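Local coordinates for RimK domain protein ATP-grasp (Sphaerobacter thermophilus, PDB 5I47), which probably binds ATP and a metal ion and may act as an ATP-grasp ligase of the RimK type, joining a carboxylate to an amine, at residues D12-R15 with V16-L20. Sequence-based numbering, arbitrary orientation.
Sequences DRLR and VEERL
Arg-15 occupies the N-cap position of helix 16-27 and forms a salt-bridge network with Glu-17 and Glu-18 of the first turn, where the loop after strand 6-10 enters the first helix of the pre-ATP-grasp domain. Both glutamates are buried and make the tight side of the contact. Glu-18 OE1 takes the N-H of Arg-15 N through its anti lone pair at 3.1 Å, with an N-H...O angle of 150°. The bend at chi2 (68°) turns the carboxylate back toward this backbone N-H. That same OE1 lies 3.4 Å from Arg-15 NE, well out of the guanidinium plane, a pairing of charges without a directed N-H; a water accepts from Arg-15 NH2 and donates weakly to OE1. Glu-18 OE2 forms a salt bridge with Arg-58 NE. Glu-17 forms a salt bridge from OE1 to Arg-15 NH1 (3.0 Å), the carboxylate and guanidinium planes 37° apart. Leu-14 CD2 rests on Glu-18 CB, 3.6 Å away. With an alanine at Glu-18, Arg-15 N would probably lose this acceptor and Arg-58 this carboxylate. The outer side is looser: exposed Arg-19 lays one guanidinium face over the Arg-15 carbonyl oxygen without a bond from its side chain. The turn itself is held by Arg-19 N, which donates to Arg-15 O at 3.1 Å.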
ATOM      1  N   ASP B  12      18.546  11.244   3.196  1.00 43.84           N
ATOM      2  CA  ASP B  12      19.074  11.888   2.006  1.00 48.00           C
ATOM      3  C   ASP B  12      20.219  12.840   2.307  1.00 50.48           C
ATOM      4  O   ASP B  12      21.044  13.091   1.423  1.00 53.64           O
ATOM      5  CB  ASP B  12      17.952  12.625   1.272  1.00 53.88           C
ATOM      6  CG  ASP B  12      16.860  11.685   0.800  1.00 58.25           C
ATOM      7  OD1 ASP B  12      15.667  12.021   0.963  1.00 59.05           O
ATOM      8  OD2 ASP B  12      17.196  10.601   0.272  1.00 61.05           O
ATOM      9  N   ARG B  13      20.301  13.355   3.532  1.00 53.55           N
ATOM     10  CA  ARG B  13      21.393  14.222   3.949  1.00 56.92           C
ATOM     11  C   ARG B  13      21.399  14.311   5.467  1.00 59.49           C
ATOM     12  O   ARG B  13      20.347  14.237   6.111  1.00 60.03           O
ATOM     13  CB  ARG B  13      21.274  15.619   3.327  1.00 57.08           C
ATOM     14  CG  ARG B  13      19.973  16.338   3.630  1.00 56.20           C
ATOM     15  CD  ARG B  13      19.910  17.664   2.895  1.00 57.95           C
ATOM     16  NE  ARG B  13      19.283  18.694   3.712  1.00 59.61           N
ATOM     17  CZ  ARG B  13      19.925  19.401   4.636  1.00 64.66           C
ATOM     18  NH1 ARG B  13      21.217  19.192   4.865  1.00 62.13           N
ATOM     19  NH2 ARG B  13      19.276  20.315   5.336  1.00 69.37           N
ATOM     20  N   LEU B  14      22.596  14.469   6.029  1.00 57.32           N
ATOM     21  CA  LEU B  14      22.763  14.524   7.477  1.00 51.94           C
ATOM     22  C   LEU B  14      22.319  15.883   8.002  1.00 52.47           C
ATOM     23  O   LEU B  14      22.839  16.920   7.578  1.00 59.67           O
ATOM     24  CB  LEU B  14      24.218  14.254   7.854  1.00 45.81           C
ATOM     25  CG  LEU B  14      24.803  12.910   7.417  1.00 45.27           C
ATOM     26  CD1 LEU B  14      26.249  12.784   7.860  1.00 44.58           C
ATOM     27  CD2 LEU B  14      23.976  11.755   7.963  1.00 48.59           C
ATOM     28  N   ARG B  15      21.357  15.877   8.923  1.00 48.70           N
ATOM     29  CA  ARG B  15      20.945  17.062   9.651  1.00 47.74           C
ATOM     30  C   ARG B  15      21.361  16.908  11.115  1.00 45.24           C
ATOM     31  O   ARG B  15      22.171  16.031  11.453  1.00 43.72           O
ATOM     32  CB  ARG B  15      19.440  17.275   9.482  1.00 51.18           C
ATOM     33  CG  ARG B  15      18.995  17.592   8.067  1.00 58.16           C
ATOM     34  CD  ARG B  15      17.483  17.498   7.958  1.00 68.91           C
ATOM     35  NE  ARG B  15      16.981  16.258   8.555  1.00 78.73           N
ATOM     36  CZ  ARG B  15      16.275  16.194   9.683  1.00 78.39           C
ATOM     37  NH1 ARG B  15      15.968  17.301  10.344  1.00 79.62           N
ATOM     38  NH2 ARG B  15      15.870  15.018  10.146  1.00 73.08           N
ATOM     39  N   VAL B  16      20.793  17.750  11.983  1.00 48.42           N
ATOM     40  CA  VAL B  16      21.190  17.767  13.391  1.00 48.51           C
ATOM     41  C   VAL B  16      20.908  16.418  14.045  1.00 50.02           C
ATOM     42  O   VAL B  16      21.751  15.868  14.761  1.00 53.79           O
ATOM     43  CB  VAL B  16      20.485  18.916  14.133  1.00 50.04           C
ATOM     44  CG1 VAL B  16      20.568  18.712  15.635  1.00 49.42           C
ATOM     45  CG2 VAL B  16      21.109  20.250  13.753  1.00 55.03           C
ATOM     46  N   GLU B  17      19.713  15.867  13.813  1.00 49.44           N
ATOM     47  CA  GLU B  17      19.376  14.576  14.407  1.00 48.83           C
ATOM     48  C   GLU B  17      20.315  13.479  13.918  1.00 44.12           C
ATOM     49  O   GLU B  17      20.693  12.587  14.686  1.00 38.14           O
ATOM     50  CB  GLU B  17      17.923  14.215  14.099  1.00 48.80           C
ATOM     51  CG  GLU B  17      16.890  15.058  14.840  1.00 47.70           C
ATOM     52  CD  GLU B  17      16.516  16.322  14.088  1.00 47.56           C
ATOM     53  OE1 GLU B  17      17.165  16.618  13.058  1.00 48.01           O
ATOM     54  OE2 GLU B  17      15.568  17.015  14.523  1.00 43.64           O
ATOM     55  N   GLU B  18      20.720  13.542  12.647  1.00 45.27           N
ATOM     56  CA  GLU B  18      21.571  12.494  12.090  1.00 45.13           C
ATOM     57  C   GLU B  18      22.965  12.510  12.708  1.00 46.49           C
ATOM     58  O   GLU B  18      23.551  11.449  12.952  1.00 48.15           O
ATOM     59  CB  GLU B  18      21.649  12.632  10.569  1.00 45.73           C
ATOM     60  CG  GLU B  18      20.489  11.983   9.824  1.00 47.97           C
ATOM     61  CD  GLU B  18      19.167  12.687  10.064  1.00 56.03           C
ATOM     62  OE1 GLU B  18      19.082  13.903   9.790  1.00 58.70           O
ATOM     63  OE2 GLU B  18      18.216  12.029  10.539  1.00 58.95           O
ATOM     64  N   ARG B  19      23.515  13.694  12.978  1.00 47.33           N
ATOM     65  CA  ARG B  19      24.850  13.737  13.568  1.00 53.87           C
ATOM     66  C   ARG B  19      24.838  13.361  15.045  1.00 48.80           C
ATOM     67  O   ARG B  19      25.795  12.744  15.527  1.00 44.55           O
ATOM     68  CB  ARG B  19      25.479  15.119  13.367  1.00 63.72           C
ATOM     69  CG  ARG B  19      24.746  16.263  14.036  1.00 70.44           C
ATOM     70  CD  ARG B  19      25.161  17.592  13.431  1.00 77.47           C
ATOM     71  NE  ARG B  19      25.198  17.511  11.974  1.00 78.70           N
ATOM     72  CZ  ARG B  19      24.926  18.525  11.159  1.00 78.06           C
ATOM     73  NH1 ARG B  19      24.583  19.707  11.657  1.00 83.05           N
ATOM     74  NH2 ARG B  19      24.988  18.355   9.843  1.00 70.87           N
ATOM     75  N   LEU B  20      23.774  13.718  15.774  1.00 49.70           N
ATOM     76  CA  LEU B  20      23.616  13.237  17.144  1.00 49.62           C
ATOM     77  C   LEU B  20      23.618  11.716  17.193  1.00 52.53           C
ATOM     78  O   LEU B  20      24.213  11.113  18.096  1.00 54.52           O
ATOM     79  CB  LEU B  20      22.321  13.776  17.752  1.00 46.73           C
ATOM     80  CG  LEU B  20      22.220  15.279  17.995  1.00 47.46           C
ATOM     81  CD1 LEU B  20      20.850  15.637  18.557  1.00 46.83           C
ATOM     82  CD2 LEU B  20      23.324  15.729  18.934  1.00 47.97           C
TER
HETATM   83  O   HOH W   1      16.254  13.606   7.796  1.00 54.55           O